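Local coordinates for protein aldehyde dehydrogenase (Staphylococcus aureus, PDB 6K10) that oxidises the carotenoid aldehyde 4,4'-diaponeurosporen-4-al to 4,4'-diaponeurosporenoic acid in the biosynthesis of the pigment staphyloxanthin, using NAD+, at residues L116-F121 with V191-S196. The protein carries 1 engineered substitution. Numbering follows the deposited sequence.
Sequences LIIAPF and VFFTGS
The carbonyl oxygen of I118 takes two donors where the parallel strands 116-118 and 191-194 end. T194 N reaches I118 O at 3.2 Å, 29° out of the carbonyl plane, while a water gives the same oxygen a hydrogen and in turn accepts one from T194 OG1. The threonine thus holds this carbonyl both directly and through solvent; its hydroxyl lies beside its own backbone N (chi1 -58°), within reach of the water bound to the same carbonyl. Further back the bonds are shorter, and their donors lie closer to the line of the carbonyl: F192 bonds on both its N and its O, with F192 N to L116 O at 2.7 Å and I118 N to F192 O at 2.8 Å.

On the sheet face shared by L116, I118, V191 and F193, CG2 of I118 meets the edge of the F193 ring near its plane, 3.7 Å from CD1. V203 of helix 197-209 covers both side chains. F192 points to the other face, where P131 of helix 126-138 packs on it and Y422 meets it edge to face. Beyond the last bridge the chains spread slightly, yet P120 turns its ring toward the neighbouring strand: its CD sits 3.2 Å from T194 O, and its ring also rests against T194 CB and CG2.

G195 and S196 then lead into helix 197-209, whose N-cap is S196, its OG bonded to V199 N. Adjacent parallel strands running into helices 126-138 and 197-209 are characteristic of the Rossmann-like NAD-binding domain of aldehyde dehydrogenases, and here T194 touches E217, a predicted active-site residue.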
loop_
_atom_site.group_PDB
_atom_site.type_symbol
_atom_site.label_atom_id
_atom_site.label_comp_id
_atom_site.label_asym_id
_atom_site.label_seq_id
_atom_site.Cartn_x
_atom_site.Cartn_y
_atom_site.Cartn_z
ATOM N N LEU A 116 -3.709 13.824 5.458
ATOM C CA LEU A 116 -3.859 14.924 4.517
ATOM C C LEU A 116 -4.585 14.427 3.277
ATOM O O LEU A 116 -4.244 13.371 2.736
ATOM C CB LEU A 116 -2.494 15.503 4.130
ATOM C CG LEU A 116 -2.481 16.593 3.056
ATOM C CD1 LEU A 116 -3.337 17.787 3.466
ATOM C CD2 LEU A 116 -1.056 17.026 2.749
ATOM N N ILE A 117 -5.580 15.189 2.828
ATOM C CA ILE A 117 -6.354 14.864 1.635
ATOM C C ILE A 117 -6.275 16.050 0.686
ATOM O O ILE A 117 -6.688 17.163 1.037
ATOM C CB ILE A 117 -7.814 14.528 1.975
ATOM C CG1 ILE A 117 -7.881 13.262 2.831
ATOM C CG2 ILE A 117 -8.633 14.361 0.705
ATOM C CD1 ILE A 117 -9.259 12.958 3.367
ATOM N N ILE A 118 -5.744 15.814 -0.513
ATOM C CA ILE A 118 -5.614 16.834 -1.549
ATOM C C ILE A 118 -6.553 16.470 -2.690
ATOM O O ILE A 118 -6.511 15.344 -3.198
ATOM C CB ILE A 118 -4.165 16.948 -2.054
ATOM C CG1 ILE A 118 -3.212 17.281 -0.907
ATOM C CG2 ILE A 118 -4.061 17.988 -3.163
ATOM C CD1 ILE A 118 -1.751 17.038 -1.247
ATOM N N ALA A 119 -7.388 17.422 -3.101
ATOM C CA ALA A 119 -8.364 17.140 -4.139
ATOM C C ALA A 119 -8.244 18.119 -5.298
ATOM O O ALA A 119 -7.997 19.307 -5.078
ATOM C CB ALA A 119 -9.786 17.193 -3.583
ATOM N N PRO A 120 -8.436 17.655 -6.539
ATOM C CA PRO A 120 -8.312 18.546 -7.696
ATOM C C PRO A 120 -9.631 19.207 -8.065
ATOM O O PRO A 120 -10.598 19.138 -7.300
ATOM C CB PRO A 120 -7.830 17.600 -8.798
ATOM C CG PRO A 120 -8.533 16.318 -8.470
ATOM C CD PRO A 120 -8.663 16.261 -6.957
ATOM N N PHE A 121 -9.689 19.837 -9.239
ATOM C CA PHE A 121 -10.818 20.676 -9.622
ATOM C C PHE A 121 -11.965 19.925 -10.291
ATOM O O PHE A 121 -13.079 20.461 -10.329
ATOM C CB PHE A 121 -10.347 21.792 -10.572
ATOM C CG PHE A 121 -10.017 21.304 -11.969
ATOM C CD1 PHE A 121 -11.014 21.121 -12.916
ATOM C CD2 PHE A 121 -8.709 21.062 -12.343
ATOM C CE1 PHE A 121 -10.720 20.676 -14.188
ATOM C CE2 PHE A 121 -8.408 20.629 -13.622
ATOM C CZ PHE A 121 -9.416 20.439 -14.548
ATOM N N VAL A 191 -0.861 10.609 3.496
ATOM C CA VAL A 191 -1.177 11.617 2.490
ATOM C C VAL A 191 -1.966 10.958 1.367
ATOM O O VAL A 191 -1.517 9.960 0.795
ATOM C CB VAL A 191 0.093 12.290 1.934
ATOM C CG1 VAL A 191 -0.263 13.203 0.777
ATOM C CG2 VAL A 191 0.799 13.072 3.031
ATOM N N PHE A 192 -3.136 11.510 1.058
ATOM C CA PHE A 192 -3.991 11.038 -0.026
ATOM C C PHE A 192 -4.087 12.147 -1.062
ATOM O O PHE A 192 -4.519 13.255 -0.736
ATOM C CB PHE A 192 -5.381 10.643 0.497
ATOM C CG PHE A 192 -6.257 9.974 -0.534
ATOM C CD1 PHE A 192 -6.817 10.700 -1.579
ATOM C CD2 PHE A 192 -6.520 8.618 -0.460
ATOM C CE1 PHE A 192 -7.613 10.086 -2.523
ATOM C CE2 PHE A 192 -7.321 8.000 -1.406
ATOM C CZ PHE A 192 -7.867 8.737 -2.436
ATOM N N PHE A 193 -3.692 11.849 -2.301
ATOM C CA PHE A 193 -3.606 12.850 -3.356
ATOM C C PHE A 193 -4.275 12.357 -4.631
ATOM O O PHE A 193 -3.999 11.246 -5.090
ATOM C CB PHE A 193 -2.146 13.221 -3.644
ATOM C CG PHE A 193 -1.971 14.010 -4.911
ATOM C CD1 PHE A 193 -2.104 15.384 -4.906
ATOM C CD2 PHE A 193 -1.672 13.376 -6.109
ATOM C CE1 PHE A 193 -1.956 16.111 -6.063
ATOM C CE2 PHE A 193 -1.526 14.100 -7.270
ATOM C CZ PHE A 193 -1.660 15.470 -7.249
ATOM N N THR A 194 -5.138 13.196 -5.205
ATOM C CA THR A 194 -5.670 13.014 -6.549
ATOM C C THR A 194 -5.338 14.259 -7.353
ATOM O O THR A 194 -5.627 15.376 -6.912
ATOM C CB THR A 194 -7.189 12.790 -6.540
ATOM O OG1 THR A 194 -7.504 11.650 -5.734
ATOM C CG2 THR A 194 -7.717 12.553 -7.953
ATOM N N GLY A 195 -4.721 14.068 -8.513
ATOM C CA GLY A 195 -4.399 15.202 -9.366
ATOM C C GLY A 195 -3.433 14.832 -10.471
ATOM O O GLY A 195 -3.382 13.678 -10.913
ATOM N N SER A 196 -2.663 15.833 -10.908
ATOM C CA SER A 196 -1.782 15.679 -12.057
ATOM C C SER A 196 -0.513 14.927 -11.677
ATOM O O SER A 196 -0.105 14.891 -10.511
ATOM C CB SER A 196 -1.424 17.044 -12.640
ATOM O OG SER A 196 -0.528 17.766 -11.802
HETATM O O HOH W 1 -8.426 13.315 -3.507
#